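Long-range contact in 4-hydroxy-tetrahydrodipicolinate synthase (Aquifex aeolicus, PDB 2EHH), which probably condenses pyruvate with aspartate beta-semialdehyde to 4-hydroxy-tetrahydrodipicolinate, a step of lysine biosynthesis: residues A[108-119]-A[139-150]. Residues are numbered along the deposited sequence; the frame is centred on the assembly and turned at random.
Sequences KPTQRGLYEHFK and CVEISVDTMFKL
One face of the Tyr115 ring carries Lys149, and the Lys149 and Tyr115 side chains cross at about a right angle. Lys149 CE lies 3.3 Å from Tyr115 CZ, a CH-pi contact over the face. Lys149 NZ sits farther out and makes an off-centre cation-pi contact. Leu150 CD2 meets Tyr115 CD1 obliquely at 3.7 Å. The Phe118 ring has His117 CD2 over the centre of one face, while Ile142 CD1 and Leu150 CD1 reach it obliquely. Leu150 CD1 also packs 3.6 Å from Phe118 CB.

The amide of Gln111 bridges to the start of helix 144-153. Its chain bends at chi2 (-57°), which turns the amide toward residues 141-146. Gln111 NE2 donates to Glu141 O at 2.9 Å, in the carbonyl plane of Glu141 and close to the amide plane of Gln111. Gln111 OE1 accepts from Thr146 OG1 at 2.7 Å, on a lone pair. Gln111 OE1 also accepts a nearly straight bond from Ser143 N at 3.0 Å, the donor lying above the carbonyl plane of Gln111. Ser143 is the N-cap, its OG accepting from Thr146 N. Gln111 thus binds the cap residue and the first turn together. A leucine here would probably leave Ser143 N and Glu141 O without these partners and let the Thr146 hydroxyl turn. Leu114 CD1 packs 3.9 Å from Ile142 CB.

At the subunit interface, Cys139 forms a disulfide with Cys139 of a neighbouring subunit. The axes of segments 111-119 and 144-150 run roughly parallel, 29° apart and 9.8 Å at closest approach. They belong to successive outer helices of the TIM barrel, linked through strand 129-133. Phe118 rests on Val101 of strand 98-102 and Leu150 on Ile157 of strand 157-162.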
loop_
_atom_site.group_PDB
_atom_site.type_symbol
_atom_site.label_atom_id
_atom_site.label_comp_id
_atom_site.label_asym_id
_atom_site.label_seq_id
_atom_site.Cartn_x
_atom_site.Cartn_y
_atom_site.Cartn_z
ATOM N N LYS A 108 -16.328 2.632 -6.895
ATOM C CA LYS A 108 -15.134 3.067 -7.627
ATOM C C LYS A 108 -15.316 3.501 -9.082
ATOM O O LYS A 108 -14.779 2.885 -10.003
ATOM C CB LYS A 108 -14.082 1.953 -7.565
ATOM C CG LYS A 108 -13.686 1.574 -6.142
ATOM C CD LYS A 108 -12.638 0.470 -6.112
ATOM C CE LYS A 108 -11.416 0.837 -6.939
ATOM N NZ LYS A 108 -10.323 -0.163 -6.774
ATOM N N PRO A 109 -16.065 4.585 -9.307
ATOM C CA PRO A 109 -16.247 5.013 -10.693
ATOM C C PRO A 109 -14.934 5.439 -11.340
ATOM O O PRO A 109 -13.942 5.708 -10.652
ATOM C CB PRO A 109 -17.243 6.167 -10.576
ATOM C CG PRO A 109 -16.993 6.708 -9.209
ATOM C CD PRO A 109 -16.778 5.474 -8.372
ATOM N N THR A 110 -14.933 5.475 -12.665
ATOM C CA THR A 110 -13.764 5.902 -13.421
ATOM C C THR A 110 -13.689 7.416 -13.242
ATOM O O THR A 110 -14.612 8.027 -12.685
ATOM C CB THR A 110 -13.931 5.600 -14.916
ATOM O OG1 THR A 110 -15.043 6.344 -15.423
ATOM C CG2 THR A 110 -14.183 4.115 -15.141
ATOM N N GLN A 111 -12.604 8.029 -13.704
ATOM C CA GLN A 111 -12.472 9.477 -13.581
ATOM C C GLN A 111 -13.578 10.169 -14.373
ATOM O O GLN A 111 -14.072 11.226 -13.974
ATOM C CB GLN A 111 -11.096 9.940 -14.077
ATOM C CG GLN A 111 -9.941 9.517 -13.175
ATOM C CD GLN A 111 -10.099 10.010 -11.743
ATOM O OE1 GLN A 111 -10.370 11.192 -11.500
ATOM N NE2 GLN A 111 -9.914 9.106 -10.782
ATOM N N ARG A 112 -13.973 9.573 -15.497
ATOM C CA ARG A 112 -15.045 10.147 -16.303
ATOM C C ARG A 112 -16.317 10.099 -15.457
ATOM O O ARG A 112 -17.108 11.048 -15.441
ATOM C CB ARG A 112 -15.223 9.349 -17.601
ATOM C CG ARG A 112 -16.358 9.817 -18.514
ATOM C CD ARG A 112 -16.402 11.336 -18.667
ATOM N NE ARG A 112 -17.030 11.739 -19.925
ATOM C CZ ARG A 112 -17.865 12.765 -20.059
ATOM N NH1 ARG A 112 -18.191 13.503 -19.011
ATOM N NH2 ARG A 112 -18.370 13.059 -21.249
ATOM N N GLY A 113 -16.489 8.990 -14.742
ATOM C CA GLY A 113 -17.642 8.828 -13.882
ATOM C C GLY A 113 -17.643 9.863 -12.775
ATOM O O GLY A 113 -18.690 10.411 -12.437
ATOM N N LEU A 114 -16.475 10.137 -12.201
ATOM C CA LEU A 114 -16.379 11.127 -11.135
ATOM C C LEU A 114 -16.697 12.510 -11.693
ATOM O O LEU A 114 -17.343 13.324 -11.033
ATOM C CB LEU A 114 -14.976 11.120 -10.521
ATOM C CG LEU A 114 -14.603 9.852 -9.742
ATOM C CD1 LEU A 114 -13.199 9.974 -9.171
ATOM C CD2 LEU A 114 -15.622 9.646 -8.613
ATOM N N TYR A 115 -16.234 12.774 -12.911
ATOM C CA TYR A 115 -16.493 14.058 -13.562
ATOM C C TYR A 115 -17.997 14.243 -13.762
ATOM O O TYR A 115 -18.573 15.253 -13.350
ATOM C CB TYR A 115 -15.787 14.111 -14.923
ATOM C CG TYR A 115 -16.221 15.266 -15.799
ATOM C CD1 TYR A 115 -15.865 16.581 -15.492
ATOM C CD2 TYR A 115 -16.993 15.043 -16.937
ATOM C CE1 TYR A 115 -16.269 17.645 -16.304
ATOM C CE2 TYR A 115 -17.401 16.097 -17.755
ATOM C CZ TYR A 115 -17.035 17.393 -17.435
ATOM O OH TYR A 115 -17.422 18.429 -18.258
ATOM N N GLU A 116 -18.638 13.262 -14.386
ATOM C CA GLU A 116 -20.076 13.365 -14.629
ATOM C C GLU A 116 -20.887 13.450 -13.340
ATOM O O GLU A 116 -21.925 14.108 -13.298
ATOM C CB GLU A 116 -20.555 12.196 -15.494
ATOM C CG GLU A 116 -19.939 12.212 -16.883
ATOM C CD GLU A 116 -20.602 11.247 -17.844
ATOM O OE1 GLU A 116 -20.027 11.008 -18.928
ATOM O OE2 GLU A 116 -21.696 10.735 -17.522
ATOM N N HIS A 117 -20.407 12.801 -12.283
ATOM C CA HIS A 117 -21.092 12.830 -10.993
ATOM C C HIS A 117 -21.160 14.260 -10.454
ATOM O O HIS A 117 -22.241 14.815 -10.239
ATOM C CB HIS A 117 -20.348 11.942 -9.988
ATOM C CG HIS A 117 -20.926 11.959 -8.607
ATOM N ND1 HIS A 117 -22.105 11.317 -8.280
ATOM C CD2 HIS A 117 -20.476 12.520 -7.459
ATOM C CE1 HIS A 117 -22.349 11.480 -6.992
ATOM N NE2 HIS A 117 -21.375 12.208 -6.470
ATOM N N PHE A 118 -19.994 14.855 -10.246
ATOM C CA PHE A 118 -19.914 16.205 -9.715
ATOM C C PHE A 118 -20.482 17.247 -10.666
ATOM O O PHE A 118 -21.096 18.220 -10.230
ATOM C CB PHE A 118 -18.465 16.535 -9.358
ATOM C CG PHE A 118 -17.984 15.844 -8.112
ATOM C CD1 PHE A 118 -18.342 16.322 -6.854
ATOM C CD2 PHE A 118 -17.206 14.694 -8.194
ATOM C CE1 PHE A 118 -17.936 15.661 -5.690
ATOM C CE2 PHE A 118 -16.792 14.026 -7.038
ATOM C CZ PHE A 118 -17.159 14.511 -5.784
ATOM N N LYS A 119 -20.283 17.039 -11.961
ATOM C CA LYS A 119 -20.794 17.971 -12.958
ATOM C C LYS A 119 -22.322 17.974 -12.896
ATOM O O LYS A 119 -22.954 19.030 -12.858
ATOM C CB LYS A 119 -20.330 17.554 -14.353
ATOM C CG LYS A 119 -20.644 18.558 -15.453
ATOM C CD LYS A 119 -20.300 17.980 -16.819
ATOM C CE LYS A 119 -20.262 19.055 -17.898
ATOM N NZ LYS A 119 -21.551 19.790 -18.023
ATOM N N CYS A 139 -12.051 4.437 -1.097
ATOM C CA CYS A 139 -11.309 3.447 -1.853
ATOM C C CYS A 139 -11.120 3.824 -3.334
ATOM O O CYS A 139 -10.972 2.965 -4.206
ATOM C CB CYS A 139 -11.965 2.071 -1.657
ATOM S SG CYS A 139 -11.002 1.045 -0.490
ATOM N N VAL A 140 -11.110 5.131 -3.592
ATOM C CA VAL A 140 -10.888 5.693 -4.927
ATOM C C VAL A 140 -10.488 7.154 -4.718
ATOM O O VAL A 140 -10.783 7.732 -3.677
ATOM C CB VAL A 140 -12.162 5.648 -5.817
ATOM C CG1 VAL A 140 -13.141 6.744 -5.406
ATOM C CG2 VAL A 140 -11.771 5.800 -7.283
ATOM N N GLU A 141 -9.808 7.749 -5.689
ATOM C CA GLU A 141 -9.403 9.147 -5.554
ATOM C C GLU A 141 -9.693 9.946 -6.814
ATOM O O GLU A 141 -9.479 9.471 -7.931
ATOM C CB GLU A 141 -7.912 9.249 -5.214
ATOM C CG GLU A 141 -7.353 10.675 -5.245
ATOM C CD GLU A 141 -6.023 10.803 -4.522
ATOM O OE1 GLU A 141 -5.996 11.366 -3.404
ATOM O OE2 GLU A 141 -5.004 10.328 -5.065
ATOM N N ILE A 142 -10.203 11.158 -6.629
ATOM C CA ILE A 142 -10.494 12.022 -7.759
ATOM C C ILE A 142 -9.164 12.687 -8.122
ATOM O O ILE A 142 -8.532 13.334 -7.285
ATOM C CB ILE A 142 -11.567 13.067 -7.386
ATOM C CG1 ILE A 142 -11.956 13.881 -8.624
ATOM C CG2 ILE A 142 -11.074 13.948 -6.249
ATOM C CD1 ILE A 142 -13.217 14.732 -8.426
ATOM N N SER A 143 -8.726 12.498 -9.361
ATOM C CA SER A 143 -7.449 13.057 -9.807
ATOM C C SER A 143 -7.487 14.575 -9.889
ATOM O O SER A 143 -8.556 15.180 -9.983
ATOM C CB SER A 143 -7.075 12.507 -11.180
ATOM O OG SER A 143 -7.854 13.133 -12.184
ATOM N N VAL A 144 -6.315 15.193 -9.861
ATOM C CA VAL A 144 -6.256 16.642 -9.955
ATOM C C VAL A 144 -6.737 17.050 -11.352
ATOM O O VAL A 144 -7.367 18.096 -11.519
ATOM C CB VAL A 144 -4.823 17.155 -9.687
ATOM C CG1 VAL A 144 -4.778 18.676 -9.801
ATOM C CG2 VAL A 144 -4.386 16.725 -8.279
ATOM N N ASP A 145 -6.451 16.218 -12.351
ATOM C CA ASP A 145 -6.909 16.497 -13.713
ATOM C C ASP A 145 -8.430 16.648 -13.696
ATOM O O ASP A 145 -8.976 17.596 -14.251
ATOM C CB ASP A 145 -6.550 15.349 -14.669
ATOM C CG ASP A 145 -5.113 15.413 -15.166
ATOM O OD1 ASP A 145 -4.432 16.425 -14.919
ATOM O OD2 ASP A 145 -4.671 14.443 -15.821
ATOM N N THR A 146 -9.111 15.704 -13.053
ATOM C CA THR A 146 -10.567 15.734 -12.979
ATOM C C THR A 146 -11.044 16.957 -12.199
ATOM O O THR A 146 -11.978 17.637 -12.621
ATOM C CB THR A 146 -11.116 14.449 -12.320
ATOM O OG1 THR A 146 -10.743 13.319 -13.112
ATOM C CG2 THR A 146 -12.641 14.499 -12.209
ATOM N N MET A 147 -10.398 17.239 -11.070
ATOM C CA MET A 147 -10.764 18.396 -10.260
ATOM C C MET A 147 -10.601 19.671 -11.078
ATOM O O MET A 147 -11.438 20.567 -11.023
ATOM C CB MET A 147 -9.884 18.482 -9.014
ATOM C CG MET A 147 -10.093 17.345 -8.024
ATOM S SD MET A 147 -8.945 17.422 -6.639
ATOM C CE MET A 147 -9.596 18.819 -5.744
ATOM N N PHE A 148 -9.509 19.746 -11.829
ATOM C CA PHE A 148 -9.230 20.908 -12.664
ATOM C C PHE A 148 -10.348 21.117 -13.686
ATOM O O PHE A 148 -10.853 22.231 -13.861
ATOM C CB PHE A 148 -7.904 20.706 -13.391
ATOM C CG PHE A 148 -7.561 21.809 -14.344
ATOM C CD1 PHE A 148 -7.168 23.056 -13.872
ATOM C CD2 PHE A 148 -7.637 21.601 -15.717
ATOM C CE1 PHE A 148 -6.851 24.086 -14.758
ATOM C CE2 PHE A 148 -7.324 22.620 -16.611
ATOM C CZ PHE A 148 -6.930 23.866 -16.129
ATOM N N LYS A 149 -10.720 20.038 -14.362
ATOM C CA LYS A 149 -11.771 20.079 -15.367
ATOM C C LYS A 149 -13.089 20.507 -14.728
ATOM O O LYS A 149 -13.844 21.290 -15.304
ATOM C CB LYS A 149 -11.921 18.699 -16.014
ATOM C CG LYS A 149 -12.915 18.632 -17.171
ATOM C CD LYS A 149 -12.966 17.224 -17.755
ATOM C CE LYS A 149 -14.023 17.091 -18.843
ATOM N NZ LYS A 149 -13.709 17.882 -20.062
ATOM N N LEU A 150 -13.357 19.997 -13.530
ATOM C CA LEU A 150 -14.587 20.327 -12.815
ATOM C C LEU A 150 -14.662 21.778 -12.358
ATOM O O LEU A 150 -15.682 22.446 -12.548
ATOM C CB LEU A 150 -14.744 19.415 -11.601
ATOM C CG LEU A 150 -15.293 18.018 -11.887
ATOM C CD1 LEU A 150 -15.138 17.124 -10.656
ATOM C CD2 LEU A 150 -16.767 18.143 -12.281
#